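PDB 3GZA: putative alpha-L-fucosidase from Bacteroides thetaiotaomicron VPI-5482, which probably acts as an alpha-L-fucosidase, a glycoside hydrolase of family 29 that removes alpha-linked L-fucose from glycans. Local coordinates for residues G183-P188 with P193-I198; T57-D62 with V111-N116. All blocks are in the same frame, centred on the assembly; numbering follows the deposited sequence.

Interaction 1: G183-P188 with P193-I198; sequences GGADDP and PDVEPI
The methyl of A185 points across the loop at the isopropyl group of V195, and CB of A185 lies 3.8 Å from CG2 of V195. With CG1 turned opposite the carbonyl carbon (chi1 -69°), V195 leaves the CG2 branch to meet the alanine. P193 takes part differently: its CB is directed away from the facing segment, yet the ring curls back so that CD comes within 3.6 Å of A185 O, a ring methylene set beside a carbonyl oxygen. At the other end of the contact, the CB of P188 is directed toward the facing segment and meets D194. There CB of P188 lies 3.8 Å from OD1 of D194, a van der Waals contact with no hydrogen bond. The polar link is a water, which donates to A185 O at 2.8 Å and to P193 O at 2.8 Å and so joins two acceptors that could not bond each other directly. D194 sits at the centre of an inverse gamma turn, closed by a weak bond from V195 N to P193 O, and its own N is held by E163 of helix 148-171. The whole illustrates how a beta-to-alpha loop can fold back on itself through a bridging water and small apolar contacts; this one joins strand 178-181 to helix 196-202 in the TIM-barrel-type domain of the fucosidase family.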
loop_
_atom_site.group_PDB
_atom_site.type_symbol
_atom_site.label_atom_id
_atom_site.label_comp_id
_atom_site.label_asym_id
_atom_site.label_seq_id
_atom_site.Cartn_x
_atom_site.Cartn_y
_atom_site.Cartn_z
ATOM N N GLY A 183 -14.654 12.143 10.835
ATOM C CA GLY A 183 -16.025 12.089 10.373
ATOM C C GLY A 183 -16.788 10.866 10.807
ATOM O O GLY A 183 -17.817 10.547 10.222
ATOM N N GLY A 184 -16.301 10.188 11.844
ATOM C CA GLY A 184 -16.897 8.973 12.396
ATOM C C GLY A 184 -16.504 7.745 11.578
ATOM O O GLY A 184 -15.733 7.837 10.640
ATOM N N ALA A 185 -17.121 6.610 11.929
ATOM C CA ALA A 185 -16.831 5.335 11.264
ATOM C C ALA A 185 -18.087 4.803 10.573
ATOM O O ALA A 185 -18.201 3.604 10.297
ATOM C CB ALA A 185 -16.253 4.346 12.282
ATOM N N ASP A 186 -18.988 5.728 10.251
ATOM C CA ASP A 186 -20.173 5.413 9.460
ATOM C C ASP A 186 -21.034 4.279 10.080
ATOM O O ASP A 186 -21.288 4.276 11.294
ATOM C CB ASP A 186 -19.713 5.169 8.006
ATOM C CG ASP A 186 -20.841 5.183 7.006
ATOM O OD1 ASP A 186 -21.508 6.218 6.797
ATOM O OD2 ASP A 186 -21.110 4.108 6.396
ATOM N N ASP A 187 -21.472 3.334 9.251
ATOM C CA ASP A 187 -22.486 2.371 9.628
ATOM C C ASP A 187 -21.951 0.956 9.433
ATOM O O ASP A 187 -21.699 0.559 8.311
ATOM C CB ASP A 187 -23.728 2.624 8.738
ATOM C CG ASP A 187 -24.872 1.712 9.017
ATOM O OD1 ASP A 187 -24.748 0.718 9.791
ATOM O OD2 ASP A 187 -25.987 1.978 8.449
ATOM N N PRO A 188 -21.816 0.180 10.523
ATOM C CA PRO A 188 -21.234 -1.140 10.400
ATOM C C PRO A 188 -22.072 -2.129 9.637
ATOM O O PRO A 188 -21.564 -3.205 9.320
ATOM C CB PRO A 188 -21.027 -1.554 11.866
ATOM C CG PRO A 188 -21.983 -0.782 12.622
ATOM C CD PRO A 188 -22.151 0.507 11.925
ATOM N N PRO A 193 -16.718 0.073 9.041
ATOM C CA PRO A 193 -16.112 -1.084 9.685
ATOM C C PRO A 193 -16.761 -1.342 11.007
ATOM O O PRO A 193 -17.246 -0.387 11.646
ATOM C CB PRO A 193 -14.661 -0.646 9.854
ATOM C CG PRO A 193 -14.718 0.771 10.023
ATOM C CD PRO A 193 -15.820 1.226 9.087
ATOM N N ASP A 194 -16.744 -2.597 11.466
ATOM C CA ASP A 194 -17.425 -2.952 12.683
ATOM C C ASP A 194 -16.423 -2.803 13.839
ATOM O O ASP A 194 -15.871 -3.777 14.380
ATOM C CB ASP A 194 -17.976 -4.348 12.584
ATOM C CG ASP A 194 -19.038 -4.647 13.648
ATOM O OD1 ASP A 194 -19.370 -3.739 14.470
ATOM O OD2 ASP A 194 -19.499 -5.802 13.692
ATOM N N VAL A 195 -16.244 -1.535 14.229
ATOM C CA VAL A 195 -15.210 -1.152 15.187
ATOM C C VAL A 195 -15.628 -1.023 16.647
ATOM O O VAL A 195 -14.789 -1.123 17.538
ATOM C CB VAL A 195 -14.479 0.155 14.737
ATOM C CG1 VAL A 195 -13.614 -0.135 13.472
ATOM C CG2 VAL A 195 -15.476 1.312 14.455
ATOM N N GLU A 196 -16.908 -0.815 16.915
ATOM C CA GLU A 196 -17.325 -0.603 18.284
ATOM C C GLU A 196 -17.020 -1.845 19.127
ATOM O O GLU A 196 -16.522 -1.702 20.253
ATOM C CB GLU A 196 -18.805 -0.183 18.395
ATOM C CG GLU A 196 -19.125 0.240 19.790
ATOM C CD GLU A 196 -20.602 0.244 20.120
ATOM O OE1 GLU A 196 -21.473 0.158 19.203
ATOM O OE2 GLU A 196 -20.899 0.329 21.343
ATOM N N PRO A 197 -17.261 -3.059 18.604
ATOM C CA PRO A 197 -16.926 -4.218 19.443
ATOM C C PRO A 197 -15.459 -4.361 19.747
ATOM O O PRO A 197 -15.105 -4.924 20.791
ATOM C CB PRO A 197 -17.377 -5.407 18.600
ATOM C CG PRO A 197 -18.398 -4.860 17.692
ATOM C CD PRO A 197 -17.953 -3.498 17.361
ATOM N N ILE A 198 -14.624 -3.908 18.828
ATOM C CA ILE A 198 -13.155 -3.964 19.018
ATOM C C ILE A 198 -12.750 -3.008 20.142
ATOM O O ILE A 198 -12.022 -3.383 21.065
ATOM C CB ILE A 198 -12.408 -3.626 17.732
ATOM C CG1 ILE A 198 -12.709 -4.635 16.646
ATOM C CG2 ILE A 198 -10.873 -3.589 17.962
ATOM C CD1 ILE A 198 -12.212 -4.140 15.292
HETATM O O HOH W 1 -18.842 1.779 12.261
#

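Interaction 2: T57-D62 with V111-N116; sequences TELNTD and VRDFVN
The backbones of T61 and F114 approach to 5.5 Å between CA atoms, where the first turn of helix 61-69 meets the flank of helix 110-121. T61 carries the contact. Its chi1 of 53° places OG1 between the backbone N and the carbonyl carbon, facing D113, whose side chain it crosses at about a right angle. OG1 of T61 lies 3.2 Å from D113 O, at best a weak bond, and both atoms are also hydrogen-bonded to the hydroxyl of S117. The methyl lies against the stem of D113, with CG2 of T61 4.0 Å from CB of D113. Beside it a water accepts from T61 N at 3.0 Å and donates to D113 OD2 at 2.9 Å, relaying the helix's first amide to a carboxylate that also pairs with R104. CD2 of L59 rests 3.6 Å from that same D113 OD2. The next amide is capped within its own segment: N60 OD1 accepts from D62 N at 3.0 Å, the donor standing 50° out of the carbonyl plane. Replacing T61 by an alanine removes the hydroxyl and is likely to leave the S117 hydroxyl without one of its partners and open a small gap against D113. Behind the contact, the F114 ring reaches A76 and L78 of strand 75-79 and also touches W64 of helix 61-69, so F114 packs helix 110-121 against both the barrel strand and helix 61-69.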
loop_
_atom_site.group_PDB
_atom_site.type_symbol
_atom_site.label_atom_id
_atom_site.label_comp_id
_atom_site.label_asym_id
_atom_site.label_seq_id
_atom_site.Cartn_x
_atom_site.Cartn_y
_atom_site.Cartn_z
ATOM N N THR A 57 13.710 14.864 10.970
ATOM C CA THR A 57 14.965 14.479 11.597
ATOM C C THR A 57 15.164 14.988 13.041
ATOM O O THR A 57 16.072 14.500 13.733
ATOM C CB THR A 57 16.205 14.920 10.738
ATOM O OG1 THR A 57 16.216 16.343 10.606
ATOM C CG2 THR A 57 16.203 14.233 9.344
ATOM N N GLU A 58 14.328 15.933 13.489
ATOM C CA GLU A 58 14.375 16.455 14.859
ATOM C C GLU A 58 13.143 16.048 15.645
ATOM O O GLU A 58 12.844 16.627 16.680
ATOM C CB GLU A 58 14.494 17.978 14.853
ATOM C CG GLU A 58 15.792 18.510 14.262
ATOM C CD GLU A 58 15.829 20.013 14.241
ATOM O OE1 GLU A 58 15.999 20.598 15.326
ATOM O OE2 GLU A 58 15.723 20.607 13.145
ATOM N N LEU A 59 12.472 15.002 15.188
ATOM C CA LEU A 59 11.233 14.561 15.868
ATOM C C LEU A 59 11.457 14.394 17.340
ATOM O O LEU A 59 12.394 13.708 17.765
ATOM C CB LEU A 59 10.755 13.245 15.288
ATOM C CG LEU A 59 9.469 12.763 15.986
ATOM C CD1 LEU A 59 8.327 13.580 15.489
ATOM C CD2 LEU A 59 9.147 11.273 15.742
ATOM N N ASN A 60 10.559 14.987 18.134
ATOM C CA ASN A 60 10.589 14.820 19.575
ATOM C C ASN A 60 9.171 14.963 20.127
ATOM O O ASN A 60 8.702 16.064 20.392
ATOM C CB ASN A 60 11.515 15.806 20.239
ATOM C CG ASN A 60 11.596 15.581 21.740
ATOM O OD1 ASN A 60 11.024 14.619 22.251
ATOM N ND2 ASN A 60 12.408 16.396 22.431
ATOM N N THR A 61 8.453 13.855 20.283
ATOM C CA THR A 61 7.091 13.937 20.794
ATOM C C THR A 61 7.039 14.407 22.248
ATOM O O THR A 61 5.964 14.903 22.657
ATOM C CB THR A 61 6.337 12.635 20.625
ATOM O OG1 THR A 61 7.117 11.608 21.200
ATOM C CG2 THR A 61 6.082 12.326 19.154
ATOM N N ASP A 62 8.146 14.329 22.996
ATOM C CA ASP A 62 8.124 14.899 24.344
ATOM C C ASP A 62 7.834 16.398 24.195
ATOM O O ASP A 62 7.147 16.954 25.026
ATOM C CB ASP A 62 9.428 14.712 25.102
ATOM C CG ASP A 62 9.652 13.308 25.630
ATOM O OD1 ASP A 62 8.725 12.492 25.606
ATOM O OD2 ASP A 62 10.834 13.065 26.096
ATOM N N VAL A 111 3.305 6.755 16.755
ATOM C CA VAL A 111 2.222 6.511 17.715
ATOM C C VAL A 111 2.833 6.045 19.043
ATOM O O VAL A 111 2.429 6.495 20.126
ATOM C CB VAL A 111 1.200 5.509 17.160
ATOM C CG1 VAL A 111 0.169 5.159 18.254
ATOM C CG2 VAL A 111 0.502 6.074 15.906
ATOM N N ARG A 112 3.827 5.172 18.976
ATOM C CA ARG A 112 4.487 4.704 20.196
ATOM C C ARG A 112 5.226 5.829 20.919
ATOM O O ARG A 112 5.118 6.014 22.124
ATOM C CB ARG A 112 5.408 3.556 19.917
ATOM C CG ARG A 112 5.893 2.985 21.243
ATOM C CD ARG A 112 6.435 1.606 21.207
ATOM N NE ARG A 112 5.599 0.664 20.506
ATOM C CZ ARG A 112 4.461 0.128 20.993
ATOM N NH1 ARG A 112 4.015 0.433 22.197
ATOM N NH2 ARG A 112 3.796 -0.753 20.257
ATOM N N ASP A 113 6.026 6.570 20.159
ATOM C CA ASP A 113 6.741 7.704 20.738
ATOM C C ASP A 113 5.713 8.590 21.459
ATOM O O ASP A 113 5.907 9.013 22.606
ATOM C CB ASP A 113 7.381 8.541 19.646
ATOM C CG ASP A 113 8.666 7.976 19.076
ATOM O OD1 ASP A 113 9.000 6.797 19.243
ATOM O OD2 ASP A 113 9.331 8.790 18.409
ATOM N N PHE A 114 4.614 8.861 20.780
ATOM C CA PHE A 114 3.569 9.770 21.257
ATOM C C PHE A 114 2.863 9.330 22.499
ATOM O O PHE A 114 2.768 10.105 23.474
ATOM C CB PHE A 114 2.549 9.958 20.136
ATOM C CG PHE A 114 1.465 10.927 20.461
ATOM C CD1 PHE A 114 1.666 12.258 20.298
ATOM C CD2 PHE A 114 0.228 10.502 20.903
ATOM C CE1 PHE A 114 0.685 13.171 20.619
ATOM C CE2 PHE A 114 -0.791 11.437 21.183
ATOM C CZ PHE A 114 -0.550 12.749 21.045
ATOM N N VAL A 115 2.436 8.072 22.540
ATOM C CA VAL A 115 1.745 7.622 23.739
ATOM C C VAL A 115 2.714 7.566 24.913
ATOM O O VAL A 115 2.361 7.905 26.059
ATOM C CB VAL A 115 1.010 6.280 23.568
ATOM C CG1 VAL A 115 -0.064 6.344 22.461
ATOM C CG2 VAL A 115 1.990 5.137 23.323
ATOM N N ASN A 116 3.983 7.222 24.648
ATOM C CA ASN A 116 4.980 7.230 25.688
ATOM C C ASN A 116 5.179 8.655 26.259
ATOM O O ASN A 116 5.280 8.827 27.479
ATOM C CB ASN A 116 6.326 6.670 25.163
ATOM C CG ASN A 116 6.287 5.160 24.898
ATOM O OD1 ASN A 116 5.345 4.457 25.276
ATOM N ND2 ASN A 116 7.389 4.642 24.334
HETATM O O HOH W 2 9.895 11.333 19.599
#

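How the interactions relate
Two ways of tying loops and helices to a barrel are illustrated within one domain. Interaction 1 closes a short loop on itself, its segments only a few residues apart, whereas interaction 2 joins two successive helices, its segments having 48 residues between them. Their centres lie 28 Å apart and their nearest atoms about 14 Å, so neither touches the other, yet the parallel strands 75-79, 124-129 and 178-181 connect the two neighbourhoods through the barrel sheet. Interaction 1 is the one associated with a ligand: G183 N bonds a buffer sulfonate, a molecule about 10 Å from the A185 side chain, consistent with a nearby pocket. In each, one water bridges the facing segments.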